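Side-chain contact in protein LST4 (Kluyveromyces lactis, PDB 4ZY8), which probably takes part in extracellular amino acid uptake and in protein trafficking from the Golgi to the plasma membrane, represented here by its DENN-family longin domain: residues Leu13-Glu18 against Ala153-Thr158. Numbering follows the deposited sequence.
Sequences LIISQE and AAVLQT
V155 and L156 on helix 150-166 meet I15 and L13 on strand 12-17. Along 153-158 the first residue to touch the strand is V155, its CB pointing at the strand. With CG1 anti to the backbone N (chi1 174°), V155 reaches out to I15 tip to tip, V155 CG1 resting 3.9 Å from I15 CD1. Both side chains also touch L128 of helix 114-134, so the two helices and the strand share one apolar layer. One residue on, the CB of L156 does not aim at the strand, but with CG swung away from the backbone N (chi1 176°) the end of the side chain comes nearer to it: CD1 of L156 lies 3.9 Å from CD2 of L13, the two leucines crossing at an angle. L13 CD2 also rests against the helix backbone, 3.8 Å from L156 CA. Beyond L13, L156 touches H34 of the adjoining strand 29-35. Strand and helix run roughly antiparallel, at 148°. I14, between L13 and I15, turns to the other face of the sheet and packs on L50 of helix 47-55. Chemically, this helix-on-sheet packing within the longin domain is aliphatic: mostly buried methyl contacts at van der Waals distance that join helix to sheet through shape and exclusion of water rather than polar pairing.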
loop_
_atom_site.group_PDB
_atom_site.type_symbol
_atom_site.label_atom_id
_atom_site.label_comp_id
_atom_site.label_asym_id
_atom_site.label_seq_id
_atom_site.Cartn_x
_atom_site.Cartn_y
_atom_site.Cartn_z
ATOM N N LEU A 13 3.574 -6.805 1.397
ATOM C CA LEU A 13 2.476 -5.965 0.941
ATOM C C LEU A 13 1.383 -5.917 2.002
ATOM O O LEU A 13 0.845 -6.958 2.399
ATOM C CB LEU A 13 1.906 -6.502 -0.382
ATOM C CG LEU A 13 0.647 -5.831 -0.940
ATOM C CD1 LEU A 13 0.929 -4.367 -1.353
ATOM C CD2 LEU A 13 0.044 -6.619 -2.101
ATOM N N ILE A 14 1.051 -4.739 2.475
ATOM C CA ILE A 14 -0.054 -4.553 3.370
ATOM C C ILE A 14 -1.153 -3.692 2.784
ATOM O O ILE A 14 -0.912 -2.598 2.411
ATOM C CB ILE A 14 0.422 -3.901 4.653
ATOM C CG1 ILE A 14 1.524 -4.722 5.246
ATOM C CG2 ILE A 14 -0.689 -3.808 5.652
ATOM C CD1 ILE A 14 2.780 -3.929 5.394
ATOM N N ILE A 15 -2.369 -4.202 2.730
ATOM C CA ILE A 15 -3.514 -3.377 2.379
ATOM C C ILE A 15 -4.269 -3.165 3.679
ATOM O O ILE A 15 -4.642 -4.131 4.336
ATOM C CB ILE A 15 -4.405 -4.040 1.315
ATOM C CG1 ILE A 15 -3.599 -4.312 0.038
ATOM C CG2 ILE A 15 -5.630 -3.174 1.022
ATOM C CD1 ILE A 15 -4.372 -5.119 -0.991
ATOM N N SER A 16 -4.468 -1.909 4.064
ATOM C CA SER A 16 -5.160 -1.613 5.313
ATOM C C SER A 16 -6.078 -0.425 5.137
ATOM O O SER A 16 -5.968 0.311 4.136
ATOM C CB SER A 16 -4.161 -1.347 6.438
ATOM O OG SER A 16 -3.252 -0.298 6.114
ATOM N N GLN A 17 -6.980 -0.230 6.102
ATOM C CA GLN A 17 -7.845 0.955 6.088
ATOM C C GLN A 17 -8.282 1.489 7.467
ATOM O O GLN A 17 -8.267 0.750 8.452
ATOM C CB GLN A 17 -9.070 0.648 5.223
ATOM C CG GLN A 17 -9.987 -0.399 5.776
ATOM C CD GLN A 17 -11.258 -0.541 4.956
ATOM O OE1 GLN A 17 -11.588 -1.633 4.497
ATOM N NE2 GLN A 17 -11.989 0.557 4.789
ATOM N N GLU A 18 -8.643 2.778 7.520
ATOM C CA GLU A 18 -9.211 3.400 8.724
ATOM C C GLU A 18 -10.687 3.094 8.884
ATOM O O GLU A 18 -11.390 2.878 7.897
ATOM C CB GLU A 18 -9.040 4.921 8.708
ATOM C CG GLU A 18 -7.623 5.442 8.895
ATOM C CD GLU A 18 -7.560 6.967 8.792
ATOM O OE1 GLU A 18 -8.364 7.557 8.022
ATOM O OE2 GLU A 18 -6.708 7.573 9.483
ATOM N N ALA A 153 -6.976 -9.908 -4.709
ATOM C CA ALA A 153 -6.006 -10.775 -5.351
ATOM C C ALA A 153 -5.360 -10.081 -6.559
ATOM O O ALA A 153 -4.163 -10.257 -6.809
ATOM C CB ALA A 153 -6.652 -12.079 -5.789
ATOM N N ALA A 154 -6.145 -9.309 -7.311
ATOM C CA ALA A 154 -5.611 -8.592 -8.470
ATOM C C ALA A 154 -4.509 -7.601 -8.048
ATOM O O ALA A 154 -3.511 -7.439 -8.759
ATOM C CB ALA A 154 -6.727 -7.857 -9.212
ATOM N N VAL A 155 -4.701 -6.931 -6.908
ATOM C CA VAL A 155 -3.675 -6.022 -6.391
ATOM C C VAL A 155 -2.380 -6.762 -6.018
ATOM O O VAL A 155 -1.269 -6.307 -6.334
ATOM C CB VAL A 155 -4.182 -5.225 -5.195
ATOM C CG1 VAL A 155 -3.029 -4.400 -4.588
ATOM C CG2 VAL A 155 -5.338 -4.292 -5.656
ATOM N N LEU A 156 -2.520 -7.892 -5.334
ATOM C CA LEU A 156 -1.353 -8.711 -4.994
ATOM C C LEU A 156 -0.625 -9.128 -6.266
ATOM O O LEU A 156 0.605 -9.113 -6.341
ATOM C CB LEU A 156 -1.778 -9.958 -4.183
ATOM C CG LEU A 156 -0.697 -10.982 -3.819
ATOM C CD1 LEU A 156 0.485 -10.332 -3.089
ATOM C CD2 LEU A 156 -1.319 -12.116 -2.949
ATOM N N GLN A 157 -1.383 -9.506 -7.256
ATOM C CA GLN A 157 -0.810 -9.945 -8.483
ATOM C C GLN A 157 -0.085 -8.841 -9.240
ATOM O O GLN A 157 0.934 -9.053 -9.798
ATOM C CB GLN A 157 -1.834 -10.622 -9.338
ATOM C CG GLN A 157 -1.229 -11.347 -10.497
ATOM C CD GLN A 157 -2.262 -11.981 -11.387
ATOM O OE1 GLN A 157 -3.154 -12.660 -10.916
ATOM N NE2 GLN A 157 -2.147 -11.755 -12.662
ATOM N N THR A 158 -0.611 -7.644 -9.194
ATOM C CA THR A 158 0.084 -6.494 -9.786
ATOM C C THR A 158 1.435 -6.245 -9.116
ATOM O O THR A 158 2.398 -5.876 -9.788
ATOM C CB THR A 158 -0.806 -5.216 -9.735
ATOM O OG1 THR A 158 -1.832 -5.361 -10.721
ATOM C CG2 THR A 158 -0.014 -3.977 -10.112
#